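PDB 1VYF: 14 KDA fatty acid binding protein from Schistosoma mansoni, which binds long-chain fatty acids such as oleic and arachidonic acid inside a beta-barrel and may take part in their transport in the cytoplasm. Local coordinates for residues Asn17-Ala20 with Val21-Lys24; Val27-Ala30 with Thr31-Ile34; Thr119-Gly123 with Asp124-Ile128. All blocks are in the same frame, centred on the assembly; numbering follows the deposited sequence.

Interactions 1 and 2 lie on the two short consecutive helices, 18-24 and 29-35, that sit over one end of the antiparallel barrel; interaction 3 is the turn end of the hairpin formed by strands 115-122 and 125-133. They follow in that order along the chain. The helical contacts have centres about 10 Å apart and touch through the Asp19-Arg32 salt bridge. Residues 17-24 also rest on the hairpin, with centres about 8 Å apart, whereas interactions 2 and 3 do not touch, their nearest atoms being about 9 Å apart. Interaction 1 is thus the middle member, joining the helical lid to the barrel wall, and all three lie close to the bound oleic acid.

Interaction 1 (Asn17-Ala20 with Val21-Lys24); sequences NFDA and VMSK
Phe18 and Val21 lie almost one turn apart on helix 18-24, and their side chains pass obliquely, with CE1 of Phe18 4.0 Å from CG2 of Val21. The ring is carried there because its CG stands anti to the backbone N (chi1 -167°). An aromatic residue suits this buried place: Phe18 lies close to the bound oleic acid and makes a cation-pi contact with Arg129, a ligand-binding residue. Val21, compact and branched, packs on Val120 and Ala127 of the barrel wall. Met22 has two conformers; in one of them its CG stands over a face of the Phe18 ring, a placement that is therefore doubtful.

The carboxylate of Asp19 is held from beyond this turn, OD2 by a salt bridge to Arg32 and OD1 by a hydrogen bond from Asn36. Phe18 O accepts hydrogen bonds from two amides of the first helical turn: Met22 N at 3.2 Å, close to straight (161°), and Val21 N at 3.0 Å, more bent and from above the carbonyl plane. Asp19 O accepts from Ser23 N at 3.0 Å. Just before the helix, Asn17 uses its amide ND2 on Thr126 O, tying the helix start to the hairpin. The chemistry is therefore divided: Phe18 faces the ligand and Arg129, Val21 packs against the strands, and charged Asp19 is held by Arg32 and Asn36, which joins this helix to the next.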
# COMPACT_ATOMS: atom_id res chain seq x y z
N ASN A 17 -6.39 5.24 -12.60
CA ASN A 17 -7.61 5.58 -11.85
C ASN A 17 -7.44 5.96 -10.37
O ASN A 17 -8.40 5.85 -9.60
CB ASN A 17 -8.68 4.48 -12.00
CG ASN A 17 -10.11 5.03 -11.87
OD1 ASN A 17 -10.39 6.12 -12.36
ND2 ASN A 17 -11.00 4.29 -11.22
N PHE A 18 -6.25 6.42 -9.99
CA PHE A 18 -5.96 6.69 -8.58
C PHE A 18 -6.66 7.95 -8.07
O PHE A 18 -7.06 7.98 -6.90
CB PHE A 18 -4.45 6.79 -8.36
CG PHE A 18 -4.00 6.75 -6.89
CD1 PHE A 18 -4.47 5.79 -6.00
CD2 PHE A 18 -3.10 7.66 -6.43
CE1 PHE A 18 -4.03 5.76 -4.67
CE2 PHE A 18 -2.65 7.64 -5.10
CZ PHE A 18 -3.14 6.66 -4.23
N ASP A 19 -6.85 8.96 -8.91
CA ASP A 19 -7.56 10.15 -8.43
C ASP A 19 -9.00 9.85 -8.00
O ASP A 19 -9.50 10.45 -7.04
CB ASP A 19 -7.53 11.29 -9.41
CG ASP A 19 -7.98 12.60 -8.77
OD1 ASP A 19 -7.20 13.14 -7.97
OD2 ASP A 19 -9.10 13.14 -9.01
N ALA A 20 -9.67 8.93 -8.69
CA ALA A 20 -11.02 8.52 -8.30
C ALA A 20 -11.05 7.97 -6.86
O ALA A 20 -12.05 8.12 -6.13
CB ALA A 20 -11.55 7.47 -9.26
N VAL A 21 -9.98 7.31 -6.43
CA VAL A 21 -10.02 6.72 -5.08
C VAL A 21 -9.66 7.71 -4.03
O VAL A 21 -10.28 7.71 -2.97
CB VAL A 21 -9.24 5.37 -4.84
CG1 VAL A 21 -9.13 4.49 -6.05
CG2 VAL A 21 -7.93 5.55 -4.07
N MET A 22 -8.72 8.61 -4.27
CA MET A 22 -8.47 9.57 -3.19
C MET A 22 -9.51 10.62 -3.07
O MET A 22 -9.65 11.19 -2.03
CB MET A 22 -7.06 10.13 -3.10
CG MET A 22 -6.26 9.94 -4.22
SD MET A 22 -6.71 11.25 -5.18
CE MET A 22 -4.87 11.53 -5.83
N SER A 23 -10.14 10.93 -4.20
CA SER A 23 -11.24 11.87 -4.24
C SER A 23 -12.35 11.32 -3.36
O SER A 23 -12.91 12.04 -2.51
CB SER A 23 -11.71 12.05 -5.68
OG SER A 23 -12.61 13.14 -5.74
N LYS A 24 -12.65 10.04 -3.55
CA LYS A 24 -13.65 9.33 -2.76
C LYS A 24 -13.32 9.27 -1.26
O LYS A 24 -14.21 9.39 -0.42
CB LYS A 24 -13.86 7.92 -3.33
CG LYS A 24 -14.91 7.09 -2.60
CD LYS A 24 -15.37 5.91 -3.43
CE LYS A 24 -16.51 5.15 -2.75
NZ LYS A 24 -17.82 5.81 -3.02

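Interaction 2 (Val27-Ala30 with Thr31-Ile34)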
# COMPACT_ATOMS: atom_id res chain seq x y z
N VAL A 27 -9.54 13.01 0.40
CA VAL A 27 -8.21 13.58 0.48
C VAL A 27 -8.19 14.99 -0.08
O VAL A 27 -8.81 15.27 -1.10
CB VAL A 27 -7.14 12.70 -0.26
CG1 VAL A 27 -5.76 13.33 -0.16
CG2 VAL A 27 -7.12 11.30 0.33
N SER A 28 -7.46 15.88 0.57
CA SER A 28 -7.46 17.26 0.20
C SER A 28 -6.97 17.41 -1.24
O SER A 28 -6.21 16.57 -1.74
CB SER A 28 -6.58 18.08 1.14
OG SER A 28 -5.21 17.91 0.82
N TRP A 29 -7.43 18.46 -1.89
CA TRP A 29 -6.97 18.80 -3.22
C TRP A 29 -5.45 18.79 -3.33
O TRP A 29 -4.92 18.17 -4.26
CB TRP A 29 -7.49 20.19 -3.65
CG TRP A 29 -6.98 20.57 -4.99
CD1 TRP A 29 -6.01 21.47 -5.27
CD2 TRP A 29 -7.40 20.04 -6.24
NE1 TRP A 29 -5.81 21.56 -6.63
CE2 TRP A 29 -6.65 20.67 -7.25
CE3 TRP A 29 -8.35 19.08 -6.62
CZ2 TRP A 29 -6.80 20.38 -8.60
CZ3 TRP A 29 -8.51 18.79 -7.96
CH2 TRP A 29 -7.74 19.44 -8.94
N ALA A 30 -4.76 19.49 -2.42
CA ALA A 30 -3.30 19.64 -2.53
C ALA A 30 -2.56 18.31 -2.31
O ALA A 30 -1.58 18.04 -2.99
CB ALA A 30 -2.78 20.72 -1.55
N THR A 31 -3.02 17.49 -1.36
CA THR A 31 -2.41 16.18 -1.16
C THR A 31 -2.72 15.23 -2.34
O THR A 31 -1.90 14.37 -2.69
CB THR A 31 -2.86 15.54 0.16
OG1 THR A 31 -2.42 16.36 1.25
CG2 THR A 31 -2.13 14.21 0.37
N ARG A 32 -3.91 15.38 -2.92
CA ARG A 32 -4.30 14.61 -4.10
C ARG A 32 -3.33 14.90 -5.24
O ARG A 32 -2.85 13.96 -5.91
CB ARG A 32 -5.74 14.91 -4.52
CG ARG A 32 -6.74 14.04 -3.83
CD ARG A 32 -8.19 14.45 -4.01
NE ARG A 32 -8.59 14.38 -5.41
CZ ARG A 32 -9.42 15.23 -6.00
NH1 ARG A 32 -10.00 16.20 -5.30
NH2 ARG A 32 -9.71 15.10 -7.28
N GLN A 33 -2.97 16.17 -5.44
CA GLN A 33 -2.07 16.51 -6.54
C GLN A 33 -0.70 15.88 -6.34
O GLN A 33 -0.11 15.37 -7.30
CB GLN A 33 -1.92 18.03 -6.76
CG GLN A 33 -3.22 18.81 -7.13
CD GLN A 33 -4.22 18.05 -8.01
OE1 GLN A 33 -4.02 17.90 -9.21
NE2 GLN A 33 -5.30 17.59 -7.41
N ILE A 34 -0.19 15.94 -5.11
CA ILE A 34 1.05 15.25 -4.73
C ILE A 34 0.92 13.75 -4.99
O ILE A 34 1.81 13.15 -5.59
CB ILE A 34 1.45 15.52 -3.23
CG1 ILE A 34 1.83 16.99 -3.04
CG2 ILE A 34 2.65 14.65 -2.79
CD1 ILE A 34 1.67 17.46 -1.58
O HOH W 1 -10.51 16.56 -2.54
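Trp29 and Gln33, one turn apart, stack flat on flat: the Gln33 amide lies over one face of the indole with the two planes 17° apart, NE2 being 3.1 Å above the ring plane. A bend at chi2 folds the chain over the ring, bringing CG to 4.1 Å from the centroid of the five-membered ring in a CH-pi contact. NE2 also donates to Trp29 O at 3.2 Å, with that oxygen in the amide plane, which fixes the rotation of the amide. Gln33 N reaches the same oxygen from the opposite face of the carbonyl plane.

The broad indole offers a face to this amide and an edge to Arg32, whose NH1 lies 3.6 Å from CE3 of Trp29 with the two planes nearly perpendicular (85°). The long Arg32 chain also reaches Asp19 OD2, in a salt bridge from NH2, and a water that joins NH1 to Val27 O. This is the start of helix 29-35, second half of the helix-turn-helix lid of fatty-acid-binding proteins. Ser28 is the N-cap of helix 29-35, its OG accepting from Thr31 N at 3.1 Å. Thr31, short and two-faced, suits a place between surface and ligand: its CB packs 3.7 Å from CG1 of Val27, while the side chain touches the oleic acid.

Interaction 3 (Thr119-Gly123 with Asp124-Ile128)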
# COMPACT_ATOMS: atom_id res chain seq x y z
N THR A 119 -3.73 -3.28 -6.08
CA THR A 119 -5.10 -2.90 -6.43
C THR A 119 -5.71 -2.22 -5.22
O THR A 119 -5.68 -2.77 -4.14
CB THR A 119 -5.88 -4.13 -6.86
OG1 THR A 119 -5.27 -4.71 -8.02
CG2 THR A 119 -7.27 -3.78 -7.31
N VAL A 120 -6.28 -1.03 -5.41
CA VAL A 120 -6.84 -0.26 -4.29
C VAL A 120 -8.32 -0.05 -4.54
O VAL A 120 -8.71 0.54 -5.54
CB VAL A 120 -6.15 1.09 -4.16
CG1 VAL A 120 -6.70 1.91 -2.95
CG2 VAL A 120 -4.63 0.91 -4.07
N THR A 121 -9.18 -0.51 -3.61
CA THR A 121 -10.62 -0.42 -3.82
C THR A 121 -11.28 0.26 -2.63
O THR A 121 -10.92 -0.03 -1.51
CB THR A 121 -11.24 -1.83 -4.03
OG1 THR A 121 -10.92 -2.71 -2.93
CG2 THR A 121 -10.59 -2.51 -5.13
N VAL A 122 -12.16 1.22 -2.90
CA VAL A 122 -12.95 1.92 -1.88
C VAL A 122 -14.39 1.86 -2.42
O VAL A 122 -14.73 2.57 -3.35
CB VAL A 122 -12.50 3.37 -1.72
CG1 VAL A 122 -13.33 4.07 -0.63
CG2 VAL A 122 -10.96 3.46 -1.40
N GLY A 123 -15.20 0.96 -1.86
CA GLY A 123 -16.56 0.74 -2.34
C GLY A 123 -16.54 0.18 -3.75
O GLY A 123 -15.95 -0.88 -3.97
N ASP A 124 -17.12 0.93 -4.69
CA ASP A 124 -17.24 0.50 -6.10
C ASP A 124 -16.12 1.08 -6.98
O ASP A 124 -16.06 0.77 -8.15
CB ASP A 124 -18.65 0.81 -6.70
CG ASP A 124 -18.96 2.32 -6.81
OD1 ASP A 124 -20.16 2.70 -6.75
OD2 ASP A 124 -18.10 3.21 -6.98
N VAL A 125 -15.22 1.89 -6.42
CA VAL A 125 -14.11 2.51 -7.19
C VAL A 125 -12.80 1.70 -7.01
O VAL A 125 -12.45 1.27 -5.89
CB VAL A 125 -13.90 3.97 -6.73
CG1 VAL A 125 -12.90 4.67 -7.56
CG2 VAL A 125 -15.23 4.74 -6.75
N THR A 126 -12.08 1.48 -8.11
CA THR A 126 -10.84 0.70 -8.09
C THR A 126 -9.71 1.42 -8.85
O THR A 126 -9.91 1.92 -9.95
CB THR A 126 -11.05 -0.74 -8.66
OG1 THR A 126 -11.93 -1.50 -7.79
CG2 THR A 126 -9.78 -1.53 -8.57
N ALA A 127 -8.54 1.44 -8.24
CA ALA A 127 -7.31 1.90 -8.86
C ALA A 127 -6.30 0.77 -8.93
O ALA A 127 -6.29 -0.11 -8.10
CB ALA A 127 -6.76 3.10 -8.16
N ILE A 128 -5.46 0.76 -9.96
CA ILE A 128 -4.37 -0.22 -10.04
C ILE A 128 -3.05 0.52 -10.20
O ILE A 128 -2.91 1.39 -11.06
CB ILE A 128 -4.59 -1.19 -11.26
CG1 ILE A 128 -5.90 -1.95 -11.12
CG2 ILE A 128 -3.39 -2.16 -11.45
CD1 ILE A 128 -6.23 -2.81 -12.31
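Thr121 and Thr126 are paired across the hairpin as a non-hydrogen-bonded pair, their side chains side by side on one face and pointing the same way. In Thr121, OG1 sits between the backbone N and the carbonyl carbon (chi1 55°), directing the hydroxyl to a weak bond with Val106 O on the next strand and turning CG2 towards Thr126. That methyl lies 3.1 Å from Thr126 OG1, a tight approach. Thr126 adopts the other common rotamer, with CG2 anti to the backbone N, which brings this methyl to 3.6 Å from CG2 of Thr119. Thr119 in turn lies alongside Ile128. Beta-branched residues suit such a strand face: they fit the extended backbone, and the threonines cover it with methyls.

The other face carries Val120, Val122, Val125 and Ala127. Val120 touches the oleic acid, Val125 packs on Ala20 and Lys24, and Ala127 is small enough for Val21 to settle on it.

Between the strands, Val120 with Ala127 and Val122 with Val125 are the hydrogen-bonded pairs, each joined by two N-H...O bonds. The bonds are shorter in the pair farther from the turn, where Val120 N lies 2.8 Å from Ala127 O; next to the turn, Val125 N lies 3.2 Å from Val122 O. A type II' turn closes the end. Gly123, with its positive phi of 65°, suits the first corner, where a side chain would crowd Asp124 N. This is a beta hairpin with a two-residue loop, made by the last two strands of the fatty-acid-binding-protein barrel, the second of which continues into the ligand-binding residues Arg129, Asn130 and Tyr131.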